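Local coordinates for uncharacterized protein (Chondromyces crocatus, PDB 6I86), which is of unknown function but is encoded in the crocagin biosynthetic gene cluster and so probably takes part in making this ribosomally made and modified peptide natural product, at residues A[14-19]-A[98-103]; A[21-26]-A[92-97]. One frame throughout, in Å; residues are numbered along the deposited sequence.

Contact 1 (A[14-19]-A[98-103]); sequences ASTWIL and CTTDEP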
ATOM      1  N   ALA A  14      -2.901   9.865   6.070  1.00 25.60           N
ATOM      2  CA  ALA A  14      -4.132   9.216   5.646  1.00 27.13           C
ATOM      3  C   ALA A  14      -5.120   9.230   6.802  1.00 34.82           C
ATOM      4  O   ALA A  14      -4.734   9.095   7.966  1.00 32.00           O
ATOM      5  CB  ALA A  14      -3.883   7.778   5.179  1.00 25.39           C
ATOM      6  N   SER A  15      -6.400   9.399   6.464  1.00 33.15           N
ATOM      7  CA  SER A  15      -7.470   9.349   7.447  1.00 32.32           C
ATOM      8  C   SER A  15      -8.296   8.073   7.382  1.00 30.43           C
ATOM      9  O   SER A  15      -8.875   7.684   8.400  1.00 25.88           O
ATOM     10  CB  SER A  15      -8.404  10.559   7.285  1.00 29.55           C
ATOM     11  OG  SER A  15      -9.061  10.542   6.029  1.00 34.69           O
ATOM     12  N   THR A  16      -8.362   7.413   6.225  1.00 26.53           N
ATOM     13  CA  THR A  16      -9.146   6.190   6.094  1.00 28.98           C
ATOM     14  C   THR A  16      -8.427   5.142   5.250  1.00 25.81           C
ATOM     15  O   THR A  16      -8.094   4.063   5.750  1.00 23.42           O
ATOM     16  CB  THR A  16     -10.523   6.486   5.486  1.00 30.29           C
ATOM     17  OG1 THR A  16     -10.367   7.288   4.308  1.00 34.67           O
ATOM     18  CG2 THR A  16     -11.414   7.223   6.474  1.00 33.99           C
ATOM     19  N   TRP A  17      -8.180   5.440   3.976  1.00 24.40           N
ATOM     20  CA  TRP A  17      -7.679   4.454   3.028  1.00 24.57           C
ATOM     21  C   TRP A  17      -6.382   4.915   2.376  1.00 28.59           C
ATOM     22  O   TRP A  17      -6.305   6.030   1.849  1.00 22.40           O
ATOM     23  CB  TRP A  17      -8.714   4.166   1.940  1.00 23.11           C
ATOM     24  CG  TRP A  17      -9.922   3.427   2.414  1.00 28.19           C
ATOM     25  CD1 TRP A  17     -10.112   2.853   3.638  1.00 24.97           C
ATOM     26  CD2 TRP A  17     -11.106   3.161   1.659  1.00 29.82           C
ATOM     27  NE1 TRP A  17     -11.347   2.254   3.692  1.00 33.22           N
ATOM     28  CE2 TRP A  17     -11.978   2.429   2.488  1.00 33.15           C
ATOM     29  CE3 TRP A  17     -11.516   3.477   0.361  1.00 37.05           C
ATOM     30  CZ2 TRP A  17     -13.236   2.008   2.061  1.00 45.37           C
ATOM     31  CZ3 TRP A  17     -12.764   3.058  -0.062  1.00 43.20           C
ATOM     32  CH2 TRP A  17     -13.609   2.332   0.785  1.00 47.66           C
ATOM     33  N   ILE A  18      -5.375   4.044   2.403  1.00 24.17           N
ATOM     34  CA  ILE A  18      -4.208   4.144   1.536  1.00 23.12           C
ATOM     35  C   ILE A  18      -4.393   3.135   0.413  1.00 23.76           C
ATOM     36  O   ILE A  18      -4.747   1.976   0.666  1.00 23.50           O
ATOM     37  CB  ILE A  18      -2.905   3.881   2.312  1.00 22.07           C
ATOM     38  CG1 ILE A  18      -2.754   4.885   3.454  1.00 25.72           C
ATOM     39  CG2 ILE A  18      -1.708   3.954   1.382  1.00 25.17           C
ATOM     40  CD1 ILE A  18      -1.759   4.466   4.518  1.00 31.17           C
ATOM     41  N   LEU A  19      -4.172   3.566  -0.826  1.00 22.61           N
ATOM     42  CA  LEU A  19      -4.488   2.763  -2.000  1.00 19.66           C
ATOM     43  C   LEU A  19      -3.232   2.513  -2.820  1.00 21.78           C
ATOM     44  O   LEU A  19      -2.490   3.451  -3.128  1.00 20.39           O
ATOM     45  CB  LEU A  19      -5.554   3.453  -2.859  1.00 19.97           C
ATOM     46  CG  LEU A  19      -6.847   3.832  -2.136  1.00 27.72           C
ATOM     47  CD1 LEU A  19      -7.685   4.765  -2.998  1.00 30.54           C
ATOM     48  CD2 LEU A  19      -7.645   2.593  -1.749  1.00 28.75           C
ATOM     49  N   CYS A  98      -1.847   6.298  -3.478  1.00 22.84           N
ATOM     50  CA  CYS A  98      -2.581   7.519  -3.183  1.00 24.34           C
ATOM     51  C   CYS A  98      -3.412   7.279  -1.928  1.00 24.77           C
ATOM     52  O   CYS A  98      -3.349   6.211  -1.313  1.00 25.07           O
ATOM     53  CB  CYS A  98      -3.444   7.947  -4.374  1.00 28.94           C
ATOM     54  SG  CYS A  98      -5.081   7.200  -4.441  1.00 30.82           S
ATOM     55  N   THR A  99      -4.175   8.294  -1.531  1.00 27.37           N
ATOM     56  CA  THR A  99      -5.145   8.179  -0.452  1.00 26.68           C
ATOM     57  C   THR A  99      -6.461   8.779  -0.922  1.00 33.23           C
ATOM     58  O   THR A  99      -6.520   9.481  -1.934  1.00 32.03           O
ATOM     59  CB  THR A  99      -4.675   8.882   0.834  1.00 27.84           C
ATOM     60  OG1 THR A  99      -4.850  10.297   0.697  1.00 29.67           O
ATOM     61  CG2 THR A  99      -3.208   8.578   1.131  1.00 28.30           C
ATOM     62  N   THR A 100      -7.533   8.493  -0.182  1.00 28.80           N
ATOM     63  CA  THR A 100      -8.791   9.171  -0.457  1.00 32.62           C
ATOM     64  C   THR A 100      -8.747  10.640  -0.057  1.00 40.04           C
ATOM     65  O   THR A 100      -9.639  11.399  -0.451  1.00 38.04           O
ATOM     66  CB  THR A 100      -9.951   8.468   0.253  1.00 31.53           C
ATOM     67  OG1 THR A 100      -9.631   8.281   1.637  1.00 36.25           O
ATOM     68  CG2 THR A 100     -10.228   7.115  -0.393  1.00 32.13           C
ATOM     69  N   ASP A 101      -7.733  11.053   0.706  1.00 32.52           N
ATOM     70  CA  ASP A 101      -7.538  12.467   1.005  1.00 35.21           C
ATOM     71  C   ASP A 101      -6.814  13.182  -0.132  1.00 40.13           C
ATOM     72  O   ASP A 101      -7.128  14.338  -0.441  1.00 41.04           O
ATOM     73  CB  ASP A 101      -6.760  12.630   2.314  1.00 38.87           C
ATOM     74  CG  ASP A 101      -7.439  11.951   3.490  1.00 44.42           C
ATOM     75  OD1 ASP A 101      -8.671  12.099   3.630  1.00 39.67           O
ATOM     76  OD2 ASP A 101      -6.742  11.283   4.284  1.00 52.66           O
ATOM     77  N   GLU A 102      -5.845  12.513  -0.762  1.00 32.78           N
ATOM     78  CA  GLU A 102      -5.041  13.087  -1.842  1.00 36.46           C
ATOM     79  C   GLU A 102      -5.057  12.133  -3.030  1.00 32.13           C
ATOM     80  O   GLU A 102      -4.111  11.361  -3.236  1.00 29.84           O
ATOM     81  CB  GLU A 102      -3.608  13.363  -1.382  1.00 36.65           C
ATOM     82  CG  GLU A 102      -3.513  14.156  -0.093  1.00 47.45           C
ATOM     83  CD  GLU A 102      -2.086  14.512   0.268  1.00 58.76           C
ATOM     84  OE1 GLU A 102      -1.455  15.276  -0.491  1.00 62.93           O
ATOM     85  OE2 GLU A 102      -1.595  14.027   1.309  1.00 59.17           O
ATOM     86  N   PRO A 103      -6.124  12.158  -3.834  1.00 32.42           N
ATOM     87  CA  PRO A 103      -6.193  11.251  -4.994  1.00 34.09           C
ATOM     88  C   PRO A 103      -5.111  11.488  -6.038  1.00 35.42           C
ATOM     89  O   PRO A 103      -4.801  10.566  -6.802  1.00 32.69           O
ATOM     90  CB  PRO A 103      -7.590  11.521  -5.572  1.00 32.59           C
ATOM     91  CG  PRO A 103      -8.046  12.808  -4.955  1.00 34.68           C
ATOM     92  CD  PRO A 103      -7.384  12.887  -3.620  1.00 34.04           C
TER
HETATM   93  O   HOH W   1      -7.605   8.309   3.560  1.00 27.62           O

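Contact 2 (A[21-26]-A[92-97]); sequences FDASCS and SGRLVA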
ATOM      1  N   PHE A  21      -1.737   0.726  -6.417  1.00 18.08           N
ATOM      2  CA  PHE A  21      -2.227   0.354  -7.738  1.00 20.38           C
ATOM      3  C   PHE A  21      -1.145   0.603  -8.778  1.00 25.46           C
ATOM      4  O   PHE A  21      -0.164   1.312  -8.529  1.00 26.82           O
ATOM      5  CB  PHE A  21      -3.497   1.133  -8.104  1.00 22.63           C
ATOM      6  CG  PHE A  21      -3.430   2.595  -7.758  1.00 23.36           C
ATOM      7  CD1 PHE A  21      -2.948   3.520  -8.672  1.00 23.71           C
ATOM      8  CD2 PHE A  21      -3.841   3.044  -6.511  1.00 27.56           C
ATOM      9  CE1 PHE A  21      -2.889   4.867  -8.348  1.00 25.39           C
ATOM     10  CE2 PHE A  21      -3.773   4.389  -6.182  1.00 24.77           C
ATOM     11  CZ  PHE A  21      -3.298   5.300  -7.101  1.00 24.56           C
ATOM     12  N   ASP A  22      -1.345   0.009  -9.951  1.00 25.65           N
ATOM     13  CA  ASP A  22      -0.474   0.276 -11.085  1.00 24.87           C
ATOM     14  C   ASP A  22      -0.673   1.708 -11.559  1.00 30.89           C
ATOM     15  O   ASP A  22      -1.779   2.251 -11.500  1.00 29.97           O
ATOM     16  CB  ASP A  22      -0.763  -0.706 -12.219  1.00 26.12           C
ATOM     17  CG  ASP A  22       0.283  -0.659 -13.315  1.00 30.53           C
ATOM     18  OD1 ASP A  22       0.219   0.257 -14.160  1.00 28.29           O
ATOM     19  OD2 ASP A  22       1.170  -1.538 -13.333  1.00 29.91           O
ATOM     20  N   ALA A  23       0.414   2.322 -12.032  1.00 27.24           N
ATOM     21  CA  ALA A  23       0.352   3.720 -12.448  1.00 25.22           C
ATOM     22  C   ALA A  23      -0.627   3.925 -13.596  1.00 29.23           C
ATOM     23  O   ALA A  23      -1.165   5.026 -13.762  1.00 29.64           O
ATOM     24  CB  ALA A  23       1.744   4.208 -12.844  1.00 24.75           C
ATOM     25  N   SER A  24      -0.868   2.889 -14.396  1.00 25.50           N
ATOM     26  CA  SER A  24      -1.790   2.962 -15.521  1.00 32.35           C
ATOM     27  C   SER A  24      -3.241   2.733 -15.118  1.00 30.88           C
ATOM     28  O   SER A  24      -4.128   2.843 -15.971  1.00 33.93           O
ATOM     29  CB  SER A  24      -1.388   1.944 -16.594  1.00 32.19           C
ATOM     30  OG  SER A  24      -1.571   0.617 -16.131  1.00 30.88           O
ATOM     31  N   CYS A  25      -3.504   2.418 -13.850  1.00 26.51           N
ATOM     32  CA  CYS A  25      -4.870   2.171 -13.408  1.00 27.00           C
ATOM     33  C   CYS A  25      -5.711   3.436 -13.548  1.00 33.14           C
ATOM     34  O   CYS A  25      -5.211   4.556 -13.405  1.00 27.81           O
ATOM     35  CB  CYS A  25      -4.881   1.686 -11.957  1.00 26.55           C
ATOM     36  SG  CYS A  25      -6.512   1.207 -11.334  1.00 29.36           S
ATOM     37  N   SER A  26      -7.004   3.244 -13.837  1.00 36.28           N
ATOM     38  CA  SER A  26      -7.902   4.373 -14.058  1.00 30.56           C
ATOM     39  C   SER A  26      -7.954   5.306 -12.856  1.00 27.46           C
ATOM     40  O   SER A  26      -8.174   6.512 -13.014  1.00 29.04           O
ATOM     41  CB  SER A  26      -9.307   3.865 -14.388  1.00 38.76           C
ATOM     42  OG  SER A  26      -9.845   3.119 -13.309  1.00 36.65           O
ATOM     43  N   SER A  92       1.846  -2.373 -16.027  1.00 27.13           N
ATOM     44  CA  SER A  92       3.088  -1.684 -16.351  1.00 29.77           C
ATOM     45  C   SER A  92       4.209  -1.970 -15.364  1.00 32.11           C
ATOM     46  O   SER A  92       5.364  -1.635 -15.651  1.00 37.24           O
ATOM     47  CB  SER A  92       2.857  -0.165 -16.420  1.00 28.17           C
ATOM     48  OG  SER A  92       2.697   0.387 -15.125  1.00 27.50           O
ATOM     49  N   GLY A  93       3.906  -2.577 -14.219  1.00 28.57           N
ATOM     50  CA  GLY A  93       4.898  -2.809 -13.195  1.00 26.07           C
ATOM     51  C   GLY A  93       5.197  -1.620 -12.312  1.00 27.87           C
ATOM     52  O   GLY A  93       5.962  -1.763 -11.349  1.00 25.70           O
ATOM     53  N   ARG A  94       4.621  -0.454 -12.599  1.00 25.42           N
ATOM     54  CA  ARG A  94       4.862   0.752 -11.812  1.00 27.77           C
ATOM     55  C   ARG A  94       3.832   0.806 -10.689  1.00 29.14           C
ATOM     56  O   ARG A  94       2.671   1.163 -10.908  1.00 25.61           O
ATOM     57  CB  ARG A  94       4.795   1.992 -12.694  1.00 24.80           C
ATOM     58  CG  ARG A  94       5.568   3.167 -12.139  1.00 43.25           C
ATOM     59  CD  ARG A  94       5.444   4.383 -13.029  1.00 46.50           C
ATOM     60  NE  ARG A  94       5.558   5.613 -12.255  1.00 46.74           N
ATOM     61  CZ  ARG A  94       6.715   6.133 -11.861  1.00 54.29           C
ATOM     62  NH1 ARG A  94       7.854   5.529 -12.180  1.00 46.41           N
ATOM     63  NH2 ARG A  94       6.740   7.257 -11.158  1.00 53.25           N
ATOM     64  N   LEU A  95       4.261   0.449  -9.482  1.00 24.86           N
ATOM     65  CA  LEU A  95       3.398   0.459  -8.308  1.00 26.03           C
ATOM     66  C   LEU A  95       3.425   1.847  -7.680  1.00 24.37           C
ATOM     67  O   LEU A  95       4.495   2.351  -7.324  1.00 21.80           O
ATOM     68  CB  LEU A  95       3.856  -0.596  -7.304  1.00 23.91           C
ATOM     69  CG  LEU A  95       3.058  -0.711  -6.011  1.00 23.50           C
ATOM     70  CD1 LEU A  95       1.656  -1.227  -6.296  1.00 23.27           C
ATOM     71  CD2 LEU A  95       3.786  -1.614  -5.036  1.00 22.70           C
ATOM     72  N   VAL A  96       2.251   2.466  -7.554  1.00 26.69           N
ATOM     73  CA  VAL A  96       2.121   3.802  -6.989  1.00 26.20           C
ATOM     74  C   VAL A  96       1.023   3.793  -5.935  1.00 22.23           C
ATOM     75  O   VAL A  96       0.222   2.859  -5.842  1.00 25.06           O
ATOM     76  CB  VAL A  96       1.817   4.871  -8.059  1.00 33.55           C
ATOM     77  CG1 VAL A  96       2.878   4.865  -9.143  1.00 31.99           C
ATOM     78  CG2 VAL A  96       0.459   4.624  -8.661  1.00 34.42           C
ATOM     79  N   ALA A  97       0.982   4.866  -5.148  1.00 23.47           N
ATOM     80  CA  ALA A  97       0.084   4.950  -4.009  1.00 21.96           C
ATOM     81  C   ALA A  97      -0.606   6.305  -3.967  1.00 26.26           C
ATOM     82  O   ALA A  97      -0.036   7.324  -4.365  1.00 26.32           O
ATOM     83  CB  ALA A  97       0.834   4.713  -2.692  1.00 24.12           C
TER

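Contact 1 (A[14-19]-A[98-103])
Leu19 and Cys98 form the last hydrogen-bonded pair of an antiparallel ladder, at the end where strands 17-22 and 94-99 of the four-stranded sheet part into loops. Leu19 N gives to Cys98 O at 2.8 Å, and Cys98 N returns a bond to Leu19 O. Both side chains lie on the sheet face that helix 38-47 covers. Leu19 has CG anti to its own carbonyl carbon (chi1 -55°), and its branch CD1 meets Cys98 SG at 3.8 Å, while Ile42 of the helix packs on the leucine. Thr100, one step past the strand, has its CB directed at the opposing segment and brings its two branches to different neighbours. The methyl CG2 approaches the indole of Trp17 obliquely, 3.9 Å from CE3, and Ile42 touches this threonine as well. Its hydroxyl OG1 lies 2.9 Å from Thr16 OG1, the two side chains crossing at about a right angle. Thr100 N reaches Trp17 O only in a weak bond, consistent with the ladder fraying; a water adds to it, accepting from Thr16 N, donating to Trp17 O and bonding with Thr100 OG1. The indole NE1 of Trp17 is satisfied by Gln55. Farther out, Asp101 ties the loops together by a two-pronged grip on Ser15. Its OD2 takes the backbone N-H of Ser15 nearly along the C-O axis, whereas OD1 offers its syn lone pair to Ser15 OG at 2.9 Å.

Contact 2 (A[21-26]-A[92-97])
An antiparallel ladder that runs out into a type I beta turn joins Phe21 and Asp22, at the end of strand 17-22, to Val96 and Leu95 of strand 94-99. Phe21 and Val96 are a hydrogen-bonded pair: Val96 N gives a nearly straight bond to Phe21 O at 2.8 Å, and Phe21 N gives to Val96 O. In the phenylalanine a chi1 of 44° sets CG between the backbone N and the carbonyl carbon. Val96 O lies over one face of the ring, 4.0 Å above the plane at its centre, while Val96 CG2 comes to 3.4 Å from Phe21 CE1. Beyond the pair, Ala23 N donates to Arg94 O, and Ala23 CB rests 3.7 Å from Arg94 CD, in a side chain extended from CG to NE, with Val96 CG1 also close by.

Asp22, its CG anti to the backbone N (chi1 -169°), spreads a buried carboxylate between two loops. OD1 accepts three bonds: from Ser92 OG at 2.7 Å on its syn side, from Ser24 N on its anti side, and from Ser24 OG, which comes from above the carboxylate plane. OD2 takes Ser92 N at 2.9 Å and a weak bond from Gly93 N. So many donors would probably favour the charged carboxylate. An alanine here would remove the acceptor of both serine hydroxyls and of the Ser24 and Ser92 N-H groups, and would probably leave the two loops freer to move apart. Ser92 OG in turn accepts from Arg94 N, closing an ST turn. The bond from Ser24 N to Asp22 OD1 makes an Asx turn, overlapping the type I beta turn from Asp22 to Cys25 where the chain leaves the sheet.

Overall arrangement
Contacts 1 and 2 sample one antiparallel strand pair, 17-22 with 94-99, at its two ends, their centres about 15 Å apart. They illustrate how a ladder can keep the same backbone pairing along its length yet be finished differently where it stops. Contact 2 is the more buried and lies nested inside the chain loop closed by contact 1, which is partly buried and includes exposed loop residues. At each end an aspartate binds the opposite loop directly; contact 1 adds a water that joins backbone and threonine groups, whereas contact 2 gathers more donors on one carboxylate. Between them the packing is continuous, since Cys98 SG lies 3.6 Å from Phe21 CE2.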